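Long-range contacts in arginine decarboxylase, A207R protein (PDB 2NVA), which catalyses the pyridoxal 5'-phosphate-dependent decarboxylation of arginine to agmatine, as a viral member of the eukaryotic ornithine decarboxylase-like family: residues Tyr45-Glu53 against Trp350-Thr358; Met59-Ser70 against Ile80-His91. All coordinates share one frame; numbering follows the deposited sequence.

Contact 1: Tyr45-Glu53 against Trp350-Thr358; sequences YAVKCNNDE and WGAYTNVLT. With PL2 ((4-{[(4-{[amino(imino)methyl]amino}butyl)amino]methyl}-5-hydroxy-6-methylpyridin-3-yl)methyl dihydrogen phosphate), chain I.
N50 meets the 350-358 loop with both ends of its amide. N50 ND2 donates to a lone pair of G351 O at 2.8 Å, while OD1 is gripped from opposite faces of its plane: by the backbone N of D52, closing an Asx turn, and by ND2 of N355 at 3.1 Å, nearly straight. The two amides stand 60° apart, and a water joins N50 ND2 to N355 OD1. N50 O takes the hydroxyl of Y45. C49 O accepts from Y353 N at 3.0 Å on a lone pair and approaches a second water, which accepts from T354 N and V356 N. With its sulfur anti to the backbone N (chi1 -176°), C49 lays SG over one face of the Y353 ring, 3.8 Å from the centroid; carbon CD of the PL2 butyl chain covers the opposite face. V356 wedges CG1 against N50 CA at 3.5 Å. Y353 OH donates to phosphate oxygen OP3 of PL2 at 2.6 Å, and K48 NZ, over a face of the pyridine ring, forms a salt bridge with D67. This is the cofactor site of a class-II decarboxylase, where the end of a TIM-barrel strand meets a phosphate-binding tyrosine.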
loop_
_atom_site.group_PDB
_atom_site.type_symbol
_atom_site.label_atom_id
_atom_site.label_comp_id
_atom_site.label_asym_id
_atom_site.label_seq_id
_atom_site.Cartn_x
_atom_site.Cartn_y
_atom_site.Cartn_z
ATOM N N TYR A 45 -20.088 -6.283 -11.178
ATOM C CA TYR A 45 -19.282 -5.274 -10.489
ATOM C C TYR A 45 -18.013 -5.893 -9.873
ATOM O O TYR A 45 -18.085 -6.893 -9.161
ATOM C CB TYR A 45 -20.102 -4.553 -9.407
ATOM C CG TYR A 45 -19.258 -3.652 -8.535
ATOM C CD1 TYR A 45 -19.060 -3.940 -7.166
ATOM C CD2 TYR A 45 -18.615 -2.538 -9.074
ATOM C CE1 TYR A 45 -18.253 -3.127 -6.358
ATOM C CE2 TYR A 45 -17.809 -1.711 -8.280
ATOM C CZ TYR A 45 -17.636 -2.000 -6.930
ATOM O OH TYR A 45 -16.832 -1.197 -6.150
ATOM N N ALA A 46 -16.867 -5.263 -10.139
ATOM C CA ALA A 46 -15.577 -5.715 -9.621
ATOM C C ALA A 46 -15.423 -5.259 -8.174
ATOM O O ALA A 46 -15.043 -4.118 -7.893
ATOM C CB ALA A 46 -14.415 -5.194 -10.503
ATOM N N VAL A 47 -15.752 -6.171 -7.263
ATOM C CA VAL A 47 -15.780 -5.921 -5.824
ATOM C C VAL A 47 -14.451 -5.315 -5.307
ATOM O O VAL A 47 -14.453 -4.477 -4.395
ATOM C CB VAL A 47 -16.103 -7.251 -5.079
ATOM C CG1 VAL A 47 -15.988 -7.096 -3.549
ATOM C CG2 VAL A 47 -17.516 -7.751 -5.487
ATOM N N LYS A 48 -13.344 -5.731 -5.915
ATOM C CA LYS A 48 -12.008 -5.277 -5.521
ATOM C C LYS A 48 -11.837 -3.767 -5.577
ATOM O O LYS A 48 -10.988 -3.218 -4.878
ATOM C CB LYS A 48 -10.937 -5.937 -6.405
ATOM C CG LYS A 48 -11.134 -5.654 -7.889
ATOM C CD LYS A 48 -10.035 -6.246 -8.769
ATOM C CE LYS A 48 -10.312 -7.690 -9.167
ATOM N NZ LYS A 48 -11.618 -7.912 -9.959
ATOM N N CYS A 49 -12.625 -3.104 -6.413
ATOM C CA CYS A 49 -12.501 -1.658 -6.593
ATOM C C CYS A 49 -12.980 -0.879 -5.360
ATOM O O CYS A 49 -12.391 0.143 -4.995
ATOM C CB CYS A 49 -13.274 -1.227 -7.837
ATOM S SG CYS A 49 -13.122 0.527 -8.261
ATOM N N ASN A 50 -14.043 -1.391 -4.730
ATOM C CA ASN A 50 -14.606 -0.814 -3.519
ATOM C C ASN A 50 -15.582 -1.827 -2.956
ATOM O O ASN A 50 -16.608 -2.129 -3.580
ATOM C CB ASN A 50 -15.329 0.507 -3.817
ATOM C CG ASN A 50 -15.713 1.254 -2.559
ATOM O OD1 ASN A 50 -15.901 0.652 -1.508
ATOM N ND2 ASN A 50 -15.813 2.582 -2.658
ATOM N N ASN A 51 -15.241 -2.381 -1.800
ATOM C CA ASN A 51 -16.052 -3.436 -1.183
ATOM C C ASN A 51 -16.936 -2.936 -0.038
ATOM O O ASN A 51 -17.385 -3.720 0.782
ATOM C CB ASN A 51 -15.147 -4.562 -0.690
ATOM C CG ASN A 51 -14.015 -4.048 0.185
ATOM O OD1 ASN A 51 -14.113 -2.983 0.801
ATOM N ND2 ASN A 51 -12.933 -4.818 0.255
ATOM N N ASP A 52 -17.154 -1.621 0.016
ATOM C CA ASP A 52 -18.065 -1.014 0.975
ATOM C C ASP A 52 -19.387 -1.788 0.996
ATOM O O ASP A 52 -20.016 -1.986 -0.041
ATOM C CB ASP A 52 -18.287 0.453 0.588
ATOM C CG ASP A 52 -19.282 1.149 1.490
ATOM O OD1 ASP A 52 -20.477 1.177 1.133
ATOM O OD2 ASP A 52 -18.868 1.650 2.557
ATOM N N GLU A 53 -19.809 -2.224 2.180
ATOM C CA GLU A 53 -20.975 -3.107 2.248
ATOM C C GLU A 53 -22.303 -2.475 1.817
ATOM O O GLU A 53 -23.198 -3.191 1.336
ATOM C CB GLU A 53 -21.075 -3.839 3.588
ATOM C CG GLU A 53 -21.440 -3.003 4.773
ATOM C CD GLU A 53 -21.515 -3.849 6.055
ATOM O OE1 GLU A 53 -22.521 -3.755 6.784
ATOM O OE2 GLU A 53 -20.548 -4.617 6.321
ATOM N N TRP A 350 -13.844 10.079 -5.102
ATOM C CA TRP A 350 -12.760 9.357 -4.438
ATOM C C TRP A 350 -13.214 7.972 -3.956
ATOM O O TRP A 350 -12.915 7.567 -2.830
ATOM C CB TRP A 350 -12.157 10.191 -3.287
ATOM C CG TRP A 350 -10.687 9.940 -3.178
ATOM C CD1 TRP A 350 -10.027 9.236 -2.208
ATOM C CD2 TRP A 350 -9.701 10.347 -4.122
ATOM N NE1 TRP A 350 -8.673 9.193 -2.488
ATOM C CE2 TRP A 350 -8.451 9.872 -3.658
ATOM C CE3 TRP A 350 -9.754 11.077 -5.329
ATOM C CZ2 TRP A 350 -7.253 10.084 -4.366
ATOM C CZ3 TRP A 350 -8.556 11.308 -6.027
ATOM C CH2 TRP A 350 -7.325 10.811 -5.538
ATOM N N GLY A 351 -13.930 7.253 -4.823
ATOM C CA GLY A 351 -14.480 5.963 -4.450
ATOM C C GLY A 351 -13.839 4.737 -5.101
ATOM O O GLY A 351 -14.149 3.618 -4.715
ATOM N N ALA A 352 -12.949 4.942 -6.072
ATOM C CA ALA A 352 -12.374 3.825 -6.834
ATOM C C ALA A 352 -10.912 3.583 -6.480
ATOM O O ALA A 352 -10.083 4.458 -6.712
ATOM C CB ALA A 352 -12.526 4.083 -8.315
ATOM N N TYR A 353 -10.622 2.401 -5.908
ATOM C CA TYR A 353 -9.262 2.013 -5.512
ATOM C C TYR A 353 -8.721 3.021 -4.499
ATOM O O TYR A 353 -7.581 3.480 -4.618
ATOM C CB TYR A 353 -8.335 1.892 -6.745
ATOM C CG TYR A 353 -8.886 0.920 -7.761
ATOM C CD1 TYR A 353 -8.905 -0.452 -7.487
ATOM C CD2 TYR A 353 -9.406 1.363 -8.970
ATOM C CE1 TYR A 353 -9.427 -1.359 -8.389
ATOM C CE2 TYR A 353 -9.931 0.461 -9.894
ATOM C CZ TYR A 353 -9.945 -0.902 -9.584
ATOM O OH TYR A 353 -10.464 -1.810 -10.479
ATOM N N THR A 354 -9.552 3.353 -3.504
ATOM C CA THR A 354 -9.185 4.326 -2.485
ATOM C C THR A 354 -9.208 3.657 -1.110
ATOM O O THR A 354 -8.150 3.242 -0.605
ATOM C CB THR A 354 -10.084 5.575 -2.540
ATOM O OG1 THR A 354 -11.465 5.184 -2.438
ATOM C CG2 THR A 354 -9.877 6.299 -3.865
ATOM N N ASN A 355 -10.403 3.502 -0.537
ATOM C CA ASN A 355 -10.539 2.866 0.774
ATOM C C ASN A 355 -10.049 1.404 0.819
ATOM O O ASN A 355 -9.559 0.965 1.846
ATOM C CB ASN A 355 -11.967 2.973 1.324
ATOM C CG ASN A 355 -13.028 2.601 0.296
ATOM O OD1 ASN A 355 -13.291 3.363 -0.648
ATOM N ND2 ASN A 355 -13.671 1.444 0.492
ATOM N N VAL A 356 -10.190 0.669 -0.284
ATOM C CA VAL A 356 -9.772 -0.753 -0.318
ATOM C C VAL A 356 -8.260 -0.926 -0.163
ATOM O O VAL A 356 -7.785 -2.020 0.160
ATOM C CB VAL A 356 -10.225 -1.468 -1.607
ATOM C CG1 VAL A 356 -11.750 -1.644 -1.624
ATOM C CG2 VAL A 356 -9.740 -0.712 -2.864
ATOM N N LEU A 357 -7.504 0.142 -0.417
ATOM C CA LEU A 357 -6.049 0.036 -0.397
ATOM C C LEU A 357 -5.384 0.639 0.849
ATOM O O LEU A 357 -4.170 0.885 0.869
ATOM C CB LEU A 357 -5.468 0.623 -1.667
ATOM C CG LEU A 357 -5.547 -0.371 -2.828
ATOM C CD1 LEU A 357 -5.774 0.344 -4.122
ATOM C CD2 LEU A 357 -4.282 -1.203 -2.878
ATOM N N THR A 358 -6.184 0.839 1.887
ATOM C CA THR A 358 -5.725 1.451 3.141
ATOM C C THR A 358 -4.695 0.559 3.846
ATOM O O THR A 358 -4.848 -0.652 3.887
ATOM C CB THR A 358 -6.932 1.749 4.080
ATOM O OG1 THR A 358 -7.813 2.646 3.394
ATOM C CG2 THR A 358 -6.466 2.430 5.359
HETATM N N1 PL2 I . -12.119 -7.223 -13.904
HETATM C C2 PL2 I . -10.888 -7.701 -13.659
HETATM C C2A PL2 I . -10.581 -9.196 -13.876
HETATM C C3 PL2 I . -9.903 -6.813 -13.206
HETATM O O3 PL2 I . -8.661 -7.318 -12.981
HETATM C C4 PL2 I . -10.173 -5.444 -13.012
HETATM C C4A PL2 I . -9.110 -4.427 -12.499
HETATM C C5 PL2 I . -11.488 -5.021 -13.297
HETATM C C6 PL2 I . -12.430 -5.933 -13.735
HETATM P P PL2 I . -11.904 -1.151 -13.679
HETATM N N PL2 I . -7.727 -4.826 -12.845
HETATM C CA PL2 I . -6.782 -4.458 -11.783
HETATM C CG PL2 I . -5.770 -2.557 -10.451
HETATM O OP2 PL2 I . -10.874 -0.129 -14.363
HETATM O OP3 PL2 I . -12.057 -0.675 -12.131
HETATM O OP1 PL2 I . -13.213 -1.183 -14.397
HETATM O OP4 PL2 I . -11.113 -2.553 -13.697
HETATM C C5M PL2 I . -11.892 -3.543 -13.124
HETATM C CB PL2 I . -6.831 -2.944 -11.483
HETATM C CD PL2 I . -5.792 -1.035 -10.174
HETATM N NE PL2 I . -4.803 -0.795 -9.098
HETATM C CZ PL2 I . -4.694 0.319 -8.360
HETATM N NH2 PL2 I . -3.742 0.379 -7.397
HETATM N NH1 PL2 I . -5.505 1.360 -8.570
HETATM O O HOH W 1 -12.002 1.827 -2.746
HETATM O O HOH W 2 -15.784 4.512 -0.441
HETATM O O HOH W 3 -9.860 -3.897 1.079
#

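Contact 2: Met59-Ser70 against Ile80-His91; sequences MCDKNVNFDCAS and IGVSPSRIIFAH. With PL2 ((4-{[(4-{[amino(imino)methyl]amino}butyl)amino]methyl}-5-hydroxy-6-methylpyridin-3-yl)methyl dihydrogen phosphate), chain I.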
loop_
_atom_site.group_PDB
_atom_site.type_symbol
_atom_site.label_atom_id
_atom_site.label_comp_id
_atom_site.label_asym_id
_atom_site.label_seq_id
_atom_site.Cartn_x
_atom_site.Cartn_y
_atom_site.Cartn_z
ATOM N N MET A 59 -25.801 -2.456 -5.181
ATOM C CA MET A 59 -25.590 -3.259 -6.392
ATOM C C MET A 59 -26.573 -4.436 -6.413
ATOM O O MET A 59 -27.286 -4.660 -7.397
ATOM C CB MET A 59 -24.157 -3.846 -6.419
ATOM C CG MET A 59 -22.947 -2.861 -6.599
ATOM S SD MET A 59 -23.062 -1.924 -8.149
ATOM C CE MET A 59 -21.642 -0.891 -7.876
ATOM N N CYS A 60 -26.585 -5.188 -5.314
ATOM C CA CYS A 60 -27.401 -6.395 -5.191
ATOM C C CYS A 60 -28.874 -6.096 -5.502
ATOM O O CYS A 60 -29.502 -6.793 -6.309
ATOM C CB CYS A 60 -27.269 -6.968 -3.781
ATOM S SG CYS A 60 -28.438 -8.296 -3.386
ATOM N N ASP A 61 -29.405 -5.060 -4.851
ATOM C CA ASP A 61 -30.808 -4.658 -5.000
ATOM C C ASP A 61 -31.180 -4.124 -6.392
ATOM O O ASP A 61 -32.361 -4.115 -6.759
ATOM C CB ASP A 61 -31.156 -3.611 -3.919
ATOM C CG ASP A 61 -31.155 -4.203 -2.506
ATOM O OD1 ASP A 61 -31.162 -5.451 -2.363
ATOM O OD2 ASP A 61 -31.140 -3.413 -1.534
ATOM N N LYS A 62 -30.180 -3.652 -7.139
ATOM C CA LYS A 62 -30.384 -3.112 -8.479
ATOM C C LYS A 62 -30.128 -4.178 -9.532
ATOM O O LYS A 62 -30.048 -3.880 -10.726
ATOM C CB LYS A 62 -29.510 -1.881 -8.715
ATOM C CG LYS A 62 -29.909 -0.638 -7.896
ATOM C CD LYS A 62 -31.168 0.042 -8.423
ATOM C CE LYS A 62 -30.897 0.847 -9.682
ATOM N NZ LYS A 62 -32.201 1.384 -10.205
ATOM N N ASN A 63 -30.011 -5.422 -9.074
ATOM C CA ASN A 63 -29.822 -6.587 -9.948
ATOM C C ASN A 63 -28.490 -6.610 -10.697
ATOM O O ASN A 63 -28.365 -7.234 -11.744
ATOM C CB ASN A 63 -31.011 -6.748 -10.906
ATOM C CG ASN A 63 -32.269 -7.164 -10.192
ATOM O OD1 ASN A 63 -32.245 -8.068 -9.337
ATOM N ND2 ASN A 63 -33.394 -6.513 -10.523
ATOM N N VAL A 64 -27.498 -5.927 -10.145
ATOM C CA VAL A 64 -26.133 -5.971 -10.677
ATOM C C VAL A 64 -25.473 -7.245 -10.155
ATOM O O VAL A 64 -25.738 -7.643 -9.017
ATOM C CB VAL A 64 -25.321 -4.727 -10.228
ATOM C CG1 VAL A 64 -23.865 -4.785 -10.721
ATOM C CG2 VAL A 64 -25.995 -3.424 -10.723
ATOM N N ASN A 65 -24.647 -7.886 -10.988
ATOM C CA ASN A 65 -23.949 -9.105 -10.588
ATOM C C ASN A 65 -22.527 -8.786 -10.132
ATOM O O ASN A 65 -22.199 -7.620 -9.975
ATOM C CB ASN A 65 -23.992 -10.135 -11.716
ATOM C CG ASN A 65 -25.385 -10.675 -11.952
ATOM O OD1 ASN A 65 -26.285 -10.496 -11.128
ATOM N ND2 ASN A 65 -25.569 -11.359 -13.077
ATOM N N PHE A 66 -21.711 -9.810 -9.890
ATOM C CA PHE A 66 -20.425 -9.583 -9.221
ATOM C C PHE A 66 -19.262 -10.318 -9.843
ATOM O O PHE A 66 -19.403 -11.443 -10.339
ATOM C CB PHE A 66 -20.541 -9.896 -7.721
ATOM C CG PHE A 66 -21.552 -9.036 -7.027
ATOM C CD1 PHE A 66 -21.189 -7.800 -6.513
ATOM C CD2 PHE A 66 -22.887 -9.424 -6.963
ATOM C CE1 PHE A 66 -22.128 -6.982 -5.912
ATOM C CE2 PHE A 66 -23.849 -8.602 -6.354
ATOM C CZ PHE A 66 -23.464 -7.396 -5.825
ATOM N N ASP A 67 -18.130 -9.622 -9.846
ATOM C CA ASP A 67 -16.830 -10.177 -10.204
ATOM C C ASP A 67 -16.019 -10.241 -8.920
ATOM O O ASP A 67 -15.659 -9.204 -8.352
ATOM C CB ASP A 67 -16.151 -9.285 -11.266
ATOM C CG ASP A 67 -14.641 -9.387 -11.262
ATOM O OD1 ASP A 67 -13.985 -8.429 -11.731
ATOM O OD2 ASP A 67 -14.077 -10.403 -10.770
ATOM N N CYS A 68 -15.756 -11.459 -8.447
ATOM C CA CYS A 68 -14.972 -11.646 -7.231
ATOM C C CYS A 68 -13.601 -12.202 -7.562
ATOM O O CYS A 68 -13.477 -13.064 -8.423
ATOM C CB CYS A 68 -15.682 -12.595 -6.271
ATOM S SG CYS A 68 -17.231 -11.938 -5.588
ATOM N N ALA A 69 -12.580 -11.729 -6.853
ATOM C CA ALA A 69 -11.186 -12.068 -7.153
ATOM C C ALA A 69 -10.612 -13.137 -6.235
ATOM O O ALA A 69 -9.537 -13.674 -6.511
ATOM C CB ALA A 69 -10.316 -10.803 -7.078
ATOM N N SER A 70 -11.320 -13.429 -5.146
ATOM C CA SER A 70 -10.812 -14.320 -4.106
ATOM C C SER A 70 -11.970 -14.910 -3.306
ATOM O O SER A 70 -13.117 -14.452 -3.439
ATOM C CB SER A 70 -9.881 -13.538 -3.169
ATOM O OG SER A 70 -10.573 -12.457 -2.555
ATOM N N ILE A 80 -23.943 -10.445 1.914
ATOM C CA ILE A 80 -24.893 -9.400 1.500
ATOM C C ILE A 80 -26.264 -10.011 1.140
ATOM O O ILE A 80 -27.302 -9.323 1.180
ATOM C CB ILE A 80 -24.298 -8.583 0.290
ATOM C CG1 ILE A 80 -23.108 -7.705 0.726
ATOM C CG2 ILE A 80 -25.350 -7.740 -0.428
ATOM C CD1 ILE A 80 -23.406 -6.721 1.883
ATOM N N GLY A 81 -26.264 -11.305 0.791
ATOM C CA GLY A 81 -27.484 -12.024 0.410
ATOM C C GLY A 81 -27.611 -12.322 -1.081
ATOM O O GLY A 81 -28.671 -12.731 -1.548
ATOM N N VAL A 82 -26.519 -12.146 -1.827
ATOM C CA VAL A 82 -26.518 -12.393 -3.262
ATOM C C VAL A 82 -26.344 -13.887 -3.472
ATOM O O VAL A 82 -25.551 -14.519 -2.769
ATOM C CB VAL A 82 -25.341 -11.652 -3.948
ATOM C CG1 VAL A 82 -25.353 -11.857 -5.471
ATOM C CG2 VAL A 82 -25.359 -10.165 -3.604
ATOM N N SER A 83 -27.073 -14.448 -4.433
ATOM C CA SER A 83 -26.848 -15.834 -4.844
ATOM C C SER A 83 -25.455 -16.015 -5.446
ATOM O O SER A 83 -25.041 -15.211 -6.271
ATOM C CB SER A 83 -27.888 -16.267 -5.879
ATOM O OG SER A 83 -27.613 -17.590 -6.314
ATOM N N PRO A 84 -24.725 -17.066 -5.032
ATOM C CA PRO A 84 -23.440 -17.373 -5.680
ATOM C C PRO A 84 -23.565 -17.589 -7.199
ATOM O O PRO A 84 -22.561 -17.476 -7.913
ATOM C CB PRO A 84 -22.999 -18.665 -4.986
ATOM C CG PRO A 84 -23.656 -18.610 -3.641
ATOM C CD PRO A 84 -25.011 -17.992 -3.916
ATOM N N SER A 85 -24.778 -17.864 -7.688
ATOM C CA SER A 85 -25.019 -17.985 -9.149
ATOM C C SER A 85 -24.745 -16.668 -9.901
ATOM O O SER A 85 -24.543 -16.678 -11.125
ATOM C CB SER A 85 -26.444 -18.470 -9.439
ATOM O OG SER A 85 -27.415 -17.539 -8.993
ATOM N N ARG A 86 -24.775 -15.550 -9.161
ATOM C CA ARG A 86 -24.550 -14.202 -9.726
ATOM C C ARG A 86 -23.072 -13.760 -9.750
ATOM O O ARG A 86 -22.773 -12.641 -10.151
ATOM C CB ARG A 86 -25.407 -13.160 -8.994
ATOM C CG ARG A 86 -26.883 -13.267 -9.312
ATOM C CD ARG A 86 -27.713 -12.520 -8.275
ATOM N NE ARG A 86 -27.567 -11.063 -8.394
ATOM C CZ ARG A 86 -28.228 -10.185 -7.639
ATOM N NH1 ARG A 86 -28.046 -8.882 -7.809
ATOM N NH2 ARG A 86 -29.061 -10.612 -6.702
ATOM N N ILE A 87 -22.165 -14.644 -9.322
ATOM C CA ILE A 87 -20.729 -14.336 -9.198
ATOM C C ILE A 87 -19.931 -14.999 -10.323
ATOM O O ILE A 87 -20.153 -16.182 -10.620
ATOM C CB ILE A 87 -20.182 -14.808 -7.814
ATOM C CG1 ILE A 87 -20.966 -14.121 -6.684
ATOM C CG2 ILE A 87 -18.655 -14.540 -7.673
ATOM C CD1 ILE A 87 -20.693 -14.696 -5.301
ATOM N N ILE A 88 -19.035 -14.234 -10.956
ATOM C CA ILE A 88 -17.988 -14.797 -11.816
ATOM C C ILE A 88 -16.707 -14.698 -10.994
ATOM O O ILE A 88 -16.369 -13.612 -10.498
ATOM C CB ILE A 88 -17.793 -14.024 -13.150
ATOM C CG1 ILE A 88 -18.909 -14.274 -14.189
ATOM C CG2 ILE A 88 -16.484 -14.437 -13.840
ATOM C CD1 ILE A 88 -20.172 -14.823 -13.641
ATOM N N PHE A 89 -16.015 -15.831 -10.829
ATOM C CA PHE A 89 -14.714 -15.840 -10.177
ATOM C C PHE A 89 -13.709 -15.404 -11.242
ATOM O O PHE A 89 -13.054 -16.247 -11.879
ATOM C CB PHE A 89 -14.412 -17.251 -9.664
ATOM C CG PHE A 89 -13.393 -17.316 -8.544
ATOM C CD1 PHE A 89 -12.466 -16.286 -8.327
ATOM C CD2 PHE A 89 -13.325 -18.461 -7.748
ATOM C CE1 PHE A 89 -11.508 -16.396 -7.311
ATOM C CE2 PHE A 89 -12.386 -18.582 -6.735
ATOM C CZ PHE A 89 -11.471 -17.558 -6.505
ATOM N N ALA A 90 -13.607 -14.088 -11.451
ATOM C CA ALA A 90 -12.897 -13.560 -12.628
ATOM C C ALA A 90 -11.413 -13.290 -12.345
ATOM O O ALA A 90 -10.917 -12.182 -12.564
ATOM C CB ALA A 90 -13.597 -12.296 -13.156
ATOM N N HIS A 91 -10.708 -14.309 -11.866
ATOM C CA HIS A 91 -9.274 -14.202 -11.618
ATOM C C HIS A 91 -8.691 -15.474 -12.222
ATOM O O HIS A 91 -9.094 -16.578 -11.855
ATOM C CB HIS A 91 -8.993 -13.919 -10.152
ATOM C CG HIS A 91 -7.554 -13.633 -9.853
ATOM N ND1 HIS A 91 -6.518 -14.221 -10.545
ATOM C CD2 HIS A 91 -6.979 -12.820 -8.934
ATOM C CE1 HIS A 91 -5.367 -13.783 -10.068
ATOM N NE2 HIS A 91 -5.619 -12.932 -9.089
HETATM N N1 PL2 I . -12.119 -7.223 -13.904
HETATM C C2 PL2 I . -10.888 -7.701 -13.659
HETATM C C2A PL2 I . -10.581 -9.196 -13.876
HETATM C C3 PL2 I . -9.903 -6.813 -13.206
HETATM O O3 PL2 I . -8.661 -7.318 -12.981
HETATM C C4 PL2 I . -10.173 -5.444 -13.012
HETATM C C4A PL2 I . -9.110 -4.427 -12.499
HETATM C C5 PL2 I . -11.488 -5.021 -13.297
HETATM C C6 PL2 I . -12.430 -5.933 -13.735
HETATM P P PL2 I . -11.904 -1.151 -13.679
HETATM N N PL2 I . -7.727 -4.826 -12.845
HETATM C CA PL2 I . -6.782 -4.458 -11.783
HETATM C CG PL2 I . -5.770 -2.557 -10.451
HETATM O OP2 PL2 I . -10.874 -0.129 -14.363
HETATM O OP3 PL2 I . -12.057 -0.675 -12.131
HETATM O OP1 PL2 I . -13.213 -1.183 -14.397
HETATM O OP4 PL2 I . -11.113 -2.553 -13.697
HETATM C C5M PL2 I . -11.892 -3.543 -13.124
HETATM C CB PL2 I . -6.831 -2.944 -11.483
HETATM C CD PL2 I . -5.792 -1.035 -10.174
HETATM N NE PL2 I . -4.803 -0.795 -9.098
HETATM C CZ PL2 I . -4.694 0.319 -8.360
HETATM N NH2 PL2 I . -3.742 0.379 -7.397
HETATM N NH1 PL2 I . -5.505 1.360 -8.570
HETATM O O HOH W 4 -11.411 -10.709 -10.362
#
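R86 and the 59-70 segment are joined chiefly by polar bonds to main-chain oxygens. R86 NH1 donates twice: to C60 O at 3.0 Å, on a lone pair and in the guanidinium plane, and to V64 O at 2.9 Å, approached from above its carbonyl plane. R86 NE adds a bond to N65 OD1 at 3.1 Å, with amide and guanidinium 59° apart. A bend at chi3 (71°) turns the guanidinium back toward the end of helix 53-61, where N63 forms the C-prime residue of a Schellman motif; C60 O thus serves both N63 N and R86 NH1.

Backbone bonds pair the strands in parallel. F66 N binds R86 O, I88 N binds F66 O at 2.9 Å, and C68 N binds I88 O; A90 N to C68 O is a weak continuation.

Apolar contacts gather on the side of F66, C68 and I87. CG2 of V82 touches F66 CE2 at 3.5 Å and also C60 SG, while its CG1 lies over a face of the R86 guanidinium. C68 SG rests on I87 CG2 at 3.6 Å.

D67 points to the other side, toward the cofactor. D67 OD1 lies 3.1 Å from pyridine N1 of PL2 and forms a salt bridge with K48; a water links OD2 to A90 O, and A90 CB packs against D67 OD2.

Beyond the strand ends, S70 and H91 bond to N362 and C322 of the second subunit. The two strands, 19° apart, are the parallel pair of a beta-alpha-beta crossover through helix 71-80. V77 of that helix packs on F66, C68 and V82, while strand 41-46 flanks 65-68 on its other edge and F89 bonds to I109.

In the fold
The centres of contacts 1 and 2 lie about 15 Å apart, both partly in the parallel sheet of the TIM-barrel domain. Strand 41-46, which leads into contact 1, pairs with strand 65-68 of contact 2, and helix 53-61 connects them. Along the chain, 45-53 comes first, then both segments of contact 2, and the 350-358 loop 296 residues after 45-53 ends. Contact 2 joins successive barrel elements, whereas contact 1 brings in a loop between strands 344-347 and 367-371. Both line the PL2 pocket: they meet at the pyridine ring, and contact 1 also reaches the phosphate and agmatine chain. Both reach the second subunit, whose D325 bonds PL2: the active site lies at the dimer interface.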